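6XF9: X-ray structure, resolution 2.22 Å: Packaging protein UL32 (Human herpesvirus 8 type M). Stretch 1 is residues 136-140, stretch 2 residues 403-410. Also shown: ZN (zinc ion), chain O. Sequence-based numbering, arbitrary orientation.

Stretch 1 (136-140) CFKTT
Stretch 2, residues 403-410: AGQLLDAN

How do the two backbones meet? Neither stretch forms a regular strand, and they touch over a short register in which Lys138 lies by Leu407 (CA to CA, 4.9 Å) and Thr139 by Asp408 (CA to CA, 4.8 Å), both numberings rising together. Phe137 has phi/psi of -85/-16, after which the chain extends through Lys138 (-60/140), Thr139 (-83/117) and Thr140 (-124/142). In the second stretch, Gly404 leaves a helix at 82/6, closing it with a Schellman motif; Gln405 (-76/-27) and Leu406 (-98/4) lead on to Leu407 (-112/13) and Asp408 (-67/-38), and Ala409 opens out to -170/145. The positive phi of Gly404 favours glycine, and an ideal CB here would sit a tight 3.2 Å from Thr139 CG2.

Which polar contacts join them? One hydrogen bond crosses the interface, from Thr139 N to Leu407 O at 3.2 Å, with an N-H...O angle of 144°. The same carbonyl receives a CA-H...O contact from Lys138, Lys138 CA to Leu407 O 3.0 Å, so two successive residues of the first stretch converge on Leu407 O. Both contacts are made by backbone atoms. Thr139 OG1 and Asp408 OD1 are modelled 1.9 Å apart, too short for a hydrogen bond, and no bond can be inferred from that clash.

What is packed between the stretches? Leu407, buried, points its CA-to-CB bond toward the first stretch with chi1 m and chi2 t. Its CD1 lies 4.2 Å from Phe137 CD1, meeting the ring obliquely. Phe137 leaves its backbone sideways, but chi1 p and chi2 of 79° bring the ring nearer; two apolar side chains suit this buried place. Thr139, chi1 p, sets CG2 3.1 Å from Gly404 O and 4.3 Å from Leu407 CB, a compact branched residue filling the space beside the glycine. Altogether 313 Å² is buried, counting both sides.

How are Lys138 and Asp408 arranged? Lys138 runs m, t, p, t from chi1 to chi4, placing its CE 3.3 Å from Asp408 O, while NZ is hydrogen-bonded elsewhere in the structure; its long aliphatic chain can thus pack along the second stretch and still satisfy its amine. Asp408 directs its CA-to-CB bond away overall, yet with chi1 m and chi2 near 0° the end of the side chain comes nearer the first stretch. Before the contact, Cys136 takes chi1 m and binds zinc through SG at 2.3 Å to ZN, a typical role for a thiolate, with three further ligand atoms from elsewhere.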

ATOM      1  N   CYS D 136     -22.615   5.544  34.020  1.00 47.98           N
ATOM      2  CA  CYS D 136     -21.767   5.377  35.203  1.00 48.50           C
ATOM      3  C   CYS D 136     -22.372   4.429  36.219  1.00 49.19           C
ATOM      4  O   CYS D 136     -21.634   3.891  37.050  1.00 50.20           O
ATOM      5  CB  CYS D 136     -21.494   6.710  35.890  1.00 48.28           C
ATOM      6  SG  CYS D 136     -20.784   7.971  34.830  1.00 48.10           S
ATOM      7  N   PHE D 137     -23.689   4.191  36.158  1.00 44.21           N
ATOM      8  CA  PHE D 137     -24.412   3.431  37.177  1.00 44.74           C
ATOM      9  C   PHE D 137     -24.383   1.925  36.978  1.00 45.45           C
ATOM     10  O   PHE D 137     -24.727   1.194  37.914  1.00 46.13           O
ATOM     11  CB  PHE D 137     -25.879   3.870  37.231  1.00 44.09           C
ATOM     12  CG  PHE D 137     -26.587   3.771  35.915  1.00 43.54           C
ATOM     13  CD1 PHE D 137     -27.050   2.542  35.446  1.00 43.87           C
ATOM     14  CD2 PHE D 137     -26.781   4.907  35.134  1.00 42.77           C
ATOM     15  CE1 PHE D 137     -27.707   2.441  34.229  1.00 43.46           C
ATOM     16  CE2 PHE D 137     -27.432   4.824  33.907  1.00 42.28           C
ATOM     17  CZ  PHE D 137     -27.893   3.584  33.456  1.00 42.82           C
ATOM     18  N   LYS D 138     -24.019   1.441  35.789  1.00 45.46           N
ATOM     19  CA  LYS D 138     -23.975   0.007  35.539  1.00 46.17           C
ATOM     20  C   LYS D 138     -22.986  -0.636  36.501  1.00 47.13           C
ATOM     21  O   LYS D 138     -21.949  -0.050  36.825  1.00 47.26           O
ATOM     22  CB  LYS D 138     -23.560  -0.277  34.088  1.00 46.37           C
ATOM     23  CG  LYS D 138     -24.689  -0.189  33.066  1.00 45.89           C
ATOM     24  CD  LYS D 138     -24.139  -0.349  31.653  1.00 46.32           C
ATOM     25  CE  LYS D 138     -23.791  -1.808  31.372  1.00 47.66           C
ATOM     26  NZ  LYS D 138     -23.456  -2.095  29.946  1.00 48.11           N
ATOM     27  N   THR D 139     -23.324  -1.816  37.019  1.00 53.98           N
ATOM     28  CA  THR D 139     -22.373  -2.528  37.861  1.00 54.83           C
ATOM     29  C   THR D 139     -21.414  -3.278  36.948  1.00 55.82           C
ATOM     30  O   THR D 139     -21.836  -4.147  36.178  1.00 56.35           O
ATOM     31  CB  THR D 139     -23.068  -3.481  38.824  1.00 54.91           C
ATOM     32  OG1 THR D 139     -23.604  -4.559  38.079  1.00 55.56           O
ATOM     33  CG2 THR D 139     -24.242  -2.751  39.500  1.00 54.17           C
ATOM     34  N   THR D 140     -20.133  -2.929  37.014  1.00 62.38           N
ATOM     35  CA  THR D 140     -19.108  -3.486  36.141  1.00 63.55           C
ATOM     36  C   THR D 140     -17.996  -4.093  36.987  1.00 64.52           C
ATOM     37  O   THR D 140     -17.637  -3.552  38.040  1.00 64.16           O
ATOM     38  CB  THR D 140     -18.519  -2.402  35.201  1.00 63.29           C
ATOM     39  OG1 THR D 140     -17.808  -1.429  35.980  1.00 62.98           O
ATOM     40  CG2 THR D 140     -19.622  -1.688  34.388  1.00 62.00           C
ATOM     41  N   ALA D 403     -29.399  -2.865  45.323  1.00 71.34           N
ATOM     42  CA  ALA D 403     -28.330  -3.841  45.551  1.00 71.73           C
ATOM     43  C   ALA D 403     -27.471  -4.077  44.319  1.00 71.82           C
ATOM     44  O   ALA D 403     -26.522  -4.867  44.382  1.00 72.54           O
ATOM     45  CB  ALA D 403     -28.912  -5.177  45.998  1.00 71.52           C
ATOM     46  N   GLY D 404     -27.769  -3.393  43.218  1.00 73.81           N
ATOM     47  CA  GLY D 404     -26.999  -3.458  41.997  1.00 73.60           C
ATOM     48  C   GLY D 404     -27.282  -4.626  41.078  1.00 72.83           C
ATOM     49  O   GLY D 404     -26.591  -4.758  40.057  1.00 72.85           O
ATOM     50  N   GLN D 405     -28.286  -5.462  41.370  1.00 74.01           N
ATOM     51  CA  GLN D 405     -28.443  -6.680  40.575  1.00 73.64           C
ATOM     52  C   GLN D 405     -29.051  -6.426  39.197  1.00 72.81           C
ATOM     53  O   GLN D 405     -28.815  -7.220  38.269  1.00 72.69           O
ATOM     54  CB  GLN D 405     -29.299  -7.710  41.307  1.00 73.71           C
ATOM     55  CG  GLN D 405     -28.700  -8.247  42.574  1.00 74.53           C
ATOM     56  CD  GLN D 405     -27.328  -8.793  42.355  1.00 75.50           C
ATOM     57  OE1 GLN D 405     -27.039  -9.380  41.307  1.00 75.60           O
ATOM     58  NE2 GLN D 405     -26.451  -8.604  43.342  1.00 76.47           N
ATOM     59  N   LEU D 406     -29.848  -5.367  39.035  1.00 46.35           N
ATOM     60  CA  LEU D 406     -30.543  -5.171  37.772  1.00 45.50           C
ATOM     61  C   LEU D 406     -29.832  -4.188  36.853  1.00 45.46           C
ATOM     62  O   LEU D 406     -30.362  -3.876  35.776  1.00 44.81           O
ATOM     63  CB  LEU D 406     -31.973  -4.676  38.000  1.00 44.94           C
ATOM     64  CG  LEU D 406     -33.093  -5.635  38.384  1.00 45.00           C
ATOM     65  CD1 LEU D 406     -34.192  -4.808  39.010  1.00 45.03           C
ATOM     66  CD2 LEU D 406     -33.627  -6.377  37.209  1.00 44.85           C
ATOM     67  N   LEU D 407     -28.658  -3.685  37.245  1.00 40.56           N
ATOM     68  CA  LEU D 407     -28.003  -2.630  36.487  1.00 40.49           C
ATOM     69  C   LEU D 407     -26.730  -3.108  35.814  1.00 40.98           C
ATOM     70  O   LEU D 407     -25.963  -2.287  35.308  1.00 41.43           O
ATOM     71  CB  LEU D 407     -27.698  -1.432  37.385  1.00 41.25           C
ATOM     72  CG  LEU D 407     -28.947  -0.790  37.990  1.00 40.95           C
ATOM     73  CD1 LEU D 407     -28.612   0.443  38.794  1.00 41.83           C
ATOM     74  CD2 LEU D 407     -29.987  -0.480  36.920  1.00 39.95           C
ATOM     75  N   ASP D 408     -26.535  -4.418  35.782  1.00 72.43           N
ATOM     76  CA  ASP D 408     -25.412  -5.019  35.084  1.00 72.91           C
ATOM     77  C   ASP D 408     -25.504  -4.838  33.558  1.00 72.04           C
ATOM     78  O   ASP D 408     -24.492  -4.616  32.892  1.00 72.57           O
ATOM     79  CB  ASP D 408     -25.302  -6.506  35.428  1.00 73.25           C
ATOM     80  CG  ASP D 408     -25.085  -6.748  36.909  1.00 74.33           C
ATOM     81  OD1 ASP D 408     -25.012  -5.760  37.669  1.00 74.85           O
ATOM     82  OD2 ASP D 408     -24.985  -7.926  37.312  1.00 75.01           O
ATOM     83  N   ALA D 409     -26.720  -4.935  33.016  1.00 39.26           N
ATOM     84  CA  ALA D 409     -26.937  -4.888  31.573  1.00 38.56           C
ATOM     85  C   ALA D 409     -28.423  -4.776  31.262  1.00 37.83           C
ATOM     86  O   ALA D 409     -29.262  -5.365  31.940  1.00 38.06           O
ATOM     87  CB  ALA D 409     -26.380  -6.127  30.869  1.00 38.82           C
ATOM     88  N   ASN D 410     -28.719  -4.046  30.190  1.00 37.09           N
ATOM     89  CA  ASN D 410     -30.058  -3.981  29.633  1.00 36.49           C
ATOM     90  C   ASN D 410     -30.307  -5.306  28.940  1.00 36.90           C
ATOM     91  O   ASN D 410     -29.527  -5.697  28.069  1.00 37.17           O
ATOM     92  CB  ASN D 410     -30.136  -2.783  28.675  1.00 36.00           C
ATOM     93  CG  ASN D 410     -31.409  -2.745  27.828  1.00 35.66           C
ATOM     94  OD1 ASN D 410     -31.876  -3.769  27.340  1.00 36.09           O
ATOM     95  ND2 ASN D 410     -31.962  -1.544  27.632  1.00 35.44           N
TER
HETATM   96 ZN    ZN O 501     -21.067   9.816  36.157  1.00 50.90          ZN